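Glutamate racemase (Francisella tularensis subsp. tularensis, PDB 3OUT) belongs to the Asp/Glu/hydantoin racemase family, and is an alpha/beta protein with two parallel sheets that holds D-glutamic acid in a pocket. Local coordinates at residues B[71-76]-B[90-95]; B[79-84]-B[97-102]. All blocks are in the same frame, centred on the assembly; numbering follows the deposited sequence.

Both contacts are buried in one beta-alpha-beta unit, strand 72-75, helix 78-92 and strand 97-99. Interaction 1 joins the first strand to the helix's C-terminal end and the following turn, centred about 15 Å from the chain centre, its outer flank exposed. Interaction 2 joins the N-terminal half of that helix to the end of the second strand and the first turn of helix 100-106, its centre about 8 Å from the chain centre, beside the ligand. The first is methyl packing on side chains and strand backbone, with no hydrogen bond across it; the second adds a serine hydroxyl and a capping aspartate. A probable hydrogen bond of 2.9 Å between Ile73 O and Ile98 N ties them.

Interaction 1 (B[71-76]-B[90-95]); sequences KAIIIA and EIAKAI
Ile95 lies against the backbone of Lys71 and Ala72, where its CG2 methyl rests 3.7 Å from Ala72 CA. This is the return of a right-handed beta-alpha-beta crossover: helix 78-92 ends at Ala92, and a type II' turn from Ala92 to Ile95 brings the chain back to the sheet, beside the strand from which it left. The tight part of the contact is made by the two branches of Ile95. CG2, anti to the backbone N, reaches the Ala72 backbone and lies 3.8 Å from Lys71 O, while CD1 at the end of the other branch approaches that same carbonyl oxygen at 4.0 Å. These are van der Waals contacts of methyls with backbone, and no hydrogen bond joins the segments.

Ile73 makes a slacker second layer. Its CB points to the helix end, and CD1 meets the Ala92 methyl CB at 4.2 Å, with Ile95 CG2 a little farther off. Phe13 of strand 10-14 and Ile66 of helix 51-67 add to the apolar surroundings of Ile73. Ala72 turns its own methyl to the opposite side of the sheet, onto Leu215 of helix 208-221. Lys71 likewise leads away: its NZ forms a salt bridge with Glu33 and donates to the carbonyl oxygens of Leu224 and Asp6.

The outer flank of the turn is open to solvent. Lys93, the first residue past the helix, takes a positive phi of 55° to reverse the chain, and it and Ala94 are exposed. The Lys93 side chain turns back so that NZ meets Glu90 O in a weak hydrogen bond. The turn is closed by the backbone bond from Ile95 N to Ala92 O, 3.0 Å long.

Interaction 2 (B[79-84]-B[97-102]); sequences TISAIA and VIDVIT. With DGL (D-glutamic acid), chain E.
The carboxylate of Asp99 has Ser81 lying obliquely to its side, near OD2, with Ser81 CB 3.8 Å from Asp99 OD2; Thr102 lies on the opposite side of the plane. There Thr102 N donates to OD2 from well above the plane, 44° out of it, over 2.9 Å. Thr102 OG1 takes the remaining oxygen: it meets OD1 on its syn side at 2.6 Å. Held by both bonds, the group is fixed in rotation and caps the helix; Lys85 adds a long, weak ion pair at OD1. The other flat group, the side-chain carboxylate of the bound D-glutamic acid, is gripped at OE1 by Thr79, whose OG1 donates over 2.7 Å and whose N adds a weak bond from the same side of the plane.

Between these two sites the packing is close. Ser81 OG, placed beside its own backbone N (chi1 -64°), bonds back to Cys77 O one helical turn earlier. Ser81 OG also lies 3.4 Å from Asp99 CB and close to Val100 CG2. Ile101 stretches its CG1 branch across the helix, CG1 on Ser81 CB and CD1 over the Ala82 backbone, 3.5 Å from Ala82 N and 3.7 Å from the Ala82 methyl CB. Thr119 and Thr122 also hydrogen-bond to Thr79 OG1. The whole is a beta-alpha-beta unit whose second strand runs straight into an Asp N-capped helix, with Thr79 near the N-terminus of the preceding helix forming part of the D-glutamic acid pocket.

Interaction 1 (B[71-76]-B[90-95])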
loop_
_atom_site.group_PDB
_atom_site.type_symbol
_atom_site.label_atom_id
_atom_site.label_comp_id
_atom_site.label_asym_id
_atom_site.label_seq_id
_atom_site.Cartn_x
_atom_site.Cartn_y
_atom_site.Cartn_z
ATOM N N LYS B 71 21.015 -12.408 -7.288
ATOM C CA LYS B 71 21.393 -13.302 -8.425
ATOM C C LYS B 71 20.369 -14.393 -8.738
ATOM O O LYS B 71 20.402 -15.004 -9.812
ATOM C CB LYS B 71 22.758 -13.969 -8.216
ATOM C CG LYS B 71 22.851 -14.824 -6.997
ATOM C CD LYS B 71 24.310 -15.329 -6.823
ATOM C CE LYS B 71 24.466 -16.091 -5.579
ATOM N NZ LYS B 71 25.947 -16.546 -5.453
ATOM N N ALA B 72 19.455 -14.620 -7.795
ATOM C CA ALA B 72 18.418 -15.638 -7.907
ATOM C C ALA B 72 17.342 -15.319 -6.871
ATOM O O ALA B 72 17.618 -14.718 -5.842
ATOM C CB ALA B 72 18.970 -17.075 -7.648
ATOM N N ILE B 73 16.139 -15.742 -7.174
ATOM C CA ILE B 73 14.990 -15.635 -6.275
ATOM C C ILE B 73 14.444 -17.017 -5.988
ATOM O O ILE B 73 14.283 -17.791 -6.887
ATOM C CB ILE B 73 13.915 -14.747 -6.891
ATOM C CG1 ILE B 73 14.399 -13.298 -6.910
ATOM C CG2 ILE B 73 12.574 -14.833 -6.086
ATOM C CD1 ILE B 73 13.613 -12.380 -7.823
ATOM N N ILE B 74 14.130 -17.291 -4.721
ATOM C CA ILE B 74 13.304 -18.411 -4.372
ATOM C C ILE B 74 12.009 -17.891 -3.760
ATOM O O ILE B 74 12.037 -17.144 -2.768
ATOM C CB ILE B 74 14.031 -19.398 -3.427
ATOM C CG1 ILE B 74 13.092 -20.479 -2.869
ATOM C CG2 ILE B 74 14.736 -18.681 -2.288
ATOM C CD1 ILE B 74 13.929 -21.756 -2.471
ATOM N N ILE B 75 10.892 -18.283 -4.344
ATOM C CA ILE B 75 9.563 -17.939 -3.758
ATOM C C ILE B 75 9.227 -18.999 -2.715
ATOM O O ILE B 75 8.952 -20.164 -3.034
ATOM C CB ILE B 75 8.483 -17.869 -4.814
ATOM C CG1 ILE B 75 8.902 -16.931 -5.958
ATOM C CG2 ILE B 75 7.141 -17.477 -4.143
ATOM C CD1 ILE B 75 7.803 -16.771 -7.068
ATOM N N ALA B 76 9.346 -18.598 -1.460
ATOM C CA ALA B 76 9.157 -19.480 -0.282
ATOM C C ALA B 76 7.695 -19.786 0.022
ATOM O O ALA B 76 7.366 -20.821 0.674
ATOM C CB ALA B 76 9.828 -18.857 0.940
ATOM N N GLU B 90 8.388 -12.498 -14.821
ATOM C CA GLU B 90 8.387 -11.461 -15.851
ATOM C C GLU B 90 9.205 -10.255 -15.409
ATOM O O GLU B 90 9.936 -9.651 -16.193
ATOM C CB GLU B 90 6.961 -11.023 -16.179
ATOM C CG GLU B 90 6.885 -10.185 -17.424
ATOM C CD GLU B 90 7.166 -11.008 -18.688
ATOM O OE1 GLU B 90 7.812 -10.461 -19.606
ATOM O OE2 GLU B 90 6.752 -12.198 -18.762
ATOM N N ILE B 91 9.053 -9.891 -14.145
ATOM C CA ILE B 91 9.864 -8.826 -13.551
ATOM C C ILE B 91 11.337 -9.218 -13.385
ATOM O O ILE B 91 12.212 -8.380 -13.616
ATOM C CB ILE B 91 9.238 -8.374 -12.187
ATOM C CG1 ILE B 91 7.898 -7.713 -12.475
ATOM C CG2 ILE B 91 10.157 -7.402 -11.398
ATOM C CD1 ILE B 91 6.948 -7.644 -11.276
ATOM N N ALA B 92 11.599 -10.459 -12.998
ATOM C CA ALA B 92 12.961 -10.892 -12.750
ATOM C C ALA B 92 13.780 -10.971 -14.055
ATOM O O ALA B 92 14.992 -10.858 -14.009
ATOM C CB ALA B 92 12.980 -12.247 -11.989
ATOM N N LYS B 93 13.104 -11.148 -15.188
ATOM C CA LYS B 93 13.732 -11.244 -16.518
ATOM C C LYS B 93 14.765 -12.351 -16.474
ATOM O O LYS B 93 14.390 -13.488 -16.270
ATOM C CB LYS B 93 14.287 -9.892 -16.974
ATOM C CG LYS B 93 13.182 -8.887 -17.337
ATOM C CD LYS B 93 13.729 -7.488 -17.482
ATOM C CE LYS B 93 12.650 -6.526 -17.970
ATOM N NZ LYS B 93 11.412 -6.640 -17.131
ATOM N N ALA B 94 16.053 -12.030 -16.616
ATOM C CA ALA B 94 17.098 -13.072 -16.714
ATOM C C ALA B 94 17.512 -13.675 -15.369
ATOM O O ALA B 94 18.292 -14.639 -15.308
ATOM C CB ALA B 94 18.348 -12.537 -17.461
ATOM N N ILE B 95 16.985 -13.132 -14.275
ATOM C CA ILE B 95 17.247 -13.691 -12.936
ATOM C C ILE B 95 16.378 -14.923 -12.713
ATOM O O ILE B 95 15.175 -14.850 -12.864
ATOM C CB ILE B 95 16.968 -12.610 -11.840
ATOM C CG1 ILE B 95 17.926 -11.417 -12.029
ATOM C CG2 ILE B 95 17.070 -13.217 -10.394
ATOM C CD1 ILE B 95 19.393 -11.765 -11.962
#

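Interaction 2 (B[79-84]-B[97-102])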
loop_
_atom_site.group_PDB
_atom_site.type_symbol
_atom_site.label_atom_id
_atom_site.label_comp_id
_atom_site.label_asym_id
_atom_site.label_seq_id
_atom_site.Cartn_x
_atom_site.Cartn_y
_atom_site.Cartn_z
ATOM N N THR B 79 1.416 -19.575 -1.625
ATOM C CA THR B 79 0.307 -18.740 -2.090
ATOM C C THR B 79 0.814 -17.832 -3.214
ATOM O O THR B 79 0.212 -17.772 -4.273
ATOM C CB THR B 79 -0.343 -17.906 -0.920
ATOM O OG1 THR B 79 -0.789 -18.795 0.109
ATOM C CG2 THR B 79 -1.461 -17.024 -1.446
ATOM N N ILE B 80 1.953 -17.169 -3.018
ATOM C CA ILE B 80 2.572 -16.382 -4.109
ATOM C C ILE B 80 2.967 -17.288 -5.283
ATOM O O ILE B 80 2.708 -16.955 -6.436
ATOM C CB ILE B 80 3.797 -15.584 -3.600
ATOM C CG1 ILE B 80 3.362 -14.582 -2.525
ATOM C CG2 ILE B 80 4.497 -14.826 -4.771
ATOM C CD1 ILE B 80 4.546 -13.874 -1.783
ATOM N N SER B 81 3.553 -18.442 -4.990
ATOM C CA SER B 81 3.911 -19.376 -6.092
ATOM C C SER B 81 2.710 -19.815 -6.927
ATOM O O SER B 81 2.800 -19.982 -8.140
ATOM C CB SER B 81 4.563 -20.624 -5.516
ATOM O OG SER B 81 5.824 -20.330 -4.859
ATOM N N ALA B 82 1.603 -20.077 -6.265
ATOM C CA ALA B 82 0.390 -20.527 -6.917
ATOM C C ALA B 82 -0.209 -19.504 -7.883
ATOM O O ALA B 82 -0.787 -19.843 -8.936
ATOM C CB ALA B 82 -0.670 -20.839 -5.855
ATOM N N ILE B 83 -0.129 -18.237 -7.477
ATOM C CA ILE B 83 -0.923 -17.174 -8.088
ATOM C C ILE B 83 -0.119 -16.149 -8.861
ATOM O O ILE B 83 -0.647 -15.588 -9.828
ATOM C CB ILE B 83 -1.831 -16.501 -7.010
ATOM C CG1 ILE B 83 -2.924 -17.499 -6.618
ATOM C CG2 ILE B 83 -2.385 -15.132 -7.448
ATOM C CD1 ILE B 83 -3.562 -17.274 -5.222
ATOM N N ALA B 84 1.140 -15.927 -8.467
ATOM C CA ALA B 84 1.961 -14.836 -8.997
ATOM C C ALA B 84 3.306 -15.228 -9.517
ATOM O O ALA B 84 4.130 -14.350 -9.809
ATOM C CB ALA B 84 2.106 -13.701 -7.909
ATOM N N VAL B 97 14.126 -17.823 -11.065
ATOM C CA VAL B 97 13.154 -17.927 -9.992
ATOM C C VAL B 97 12.823 -19.392 -9.761
ATOM O O VAL B 97 12.356 -20.095 -10.687
ATOM C CB VAL B 97 11.858 -17.151 -10.348
ATOM C CG1 VAL B 97 10.838 -17.289 -9.241
ATOM C CG2 VAL B 97 12.173 -15.689 -10.650
ATOM N N ILE B 98 13.053 -19.848 -8.535
ATOM C CA ILE B 98 12.711 -21.178 -8.080
ATOM C C ILE B 98 11.483 -21.013 -7.198
ATOM O O ILE B 98 11.388 -20.033 -6.482
ATOM C CB ILE B 98 13.860 -21.759 -7.216
ATOM C CG1 ILE B 98 15.169 -21.953 -8.016
ATOM C CG2 ILE B 98 13.437 -23.033 -6.514
ATOM C CD1 ILE B 98 15.036 -22.901 -9.132
ATOM N N ASP B 99 10.551 -21.947 -7.217
ATOM C CA ASP B 99 9.316 -21.810 -6.381
ATOM C C ASP B 99 8.982 -23.101 -5.660
ATOM O O ASP B 99 9.313 -24.197 -6.128
ATOM C CB ASP B 99 8.119 -21.334 -7.187
ATOM C CG ASP B 99 7.572 -22.388 -8.080
ATOM O OD1 ASP B 99 8.153 -22.615 -9.174
ATOM O OD2 ASP B 99 6.603 -23.046 -7.667
ATOM N N VAL B 100 8.328 -22.980 -4.510
ATOM C CA VAL B 100 8.058 -24.145 -3.657
ATOM C C VAL B 100 7.029 -25.109 -4.232
ATOM O O VAL B 100 7.068 -26.286 -3.890
ATOM C CB VAL B 100 7.629 -23.768 -2.216
ATOM C CG1 VAL B 100 8.823 -23.298 -1.412
ATOM C CG2 VAL B 100 6.457 -22.675 -2.159
ATOM N N ILE B 101 6.112 -24.664 -5.098
ATOM C CA ILE B 101 5.160 -25.584 -5.695
ATOM C C ILE B 101 5.881 -26.503 -6.677
ATOM O O ILE B 101 5.639 -27.711 -6.669
ATOM C CB ILE B 101 3.957 -24.863 -6.325
ATOM C CG1 ILE B 101 3.153 -24.147 -5.232
ATOM C CG2 ILE B 101 3.065 -25.836 -7.113
ATOM C CD1 ILE B 101 1.890 -23.475 -5.725
ATOM N N THR B 102 6.777 -25.943 -7.491
ATOM C CA THR B 102 7.624 -26.803 -8.364
ATOM C C THR B 102 8.362 -27.852 -7.552
ATOM O O THR B 102 8.450 -29.023 -7.958
ATOM C CB THR B 102 8.602 -25.931 -9.200
ATOM O OG1 THR B 102 7.833 -25.027 -10.008
ATOM C CG2 THR B 102 9.512 -26.783 -10.077
HETATM N N DGL E . 2.333 -16.588 4.851
HETATM C CA DGL E . 1.029 -17.274 4.543
HETATM C C DGL E . -0.059 -16.263 4.315
HETATM O O DGL E . 0.258 -15.079 4.061
HETATM C CB DGL E . 1.070 -18.152 3.298
HETATM C CG DGL E . 2.201 -19.189 3.264
HETATM C CD DGL E . 2.079 -20.228 2.166
HETATM O OE1 DGL E . 1.035 -20.293 1.492
HETATM O OE2 DGL E . 3.051 -21.022 2.018
HETATM O OXT DGL E . -1.261 -16.622 4.306
#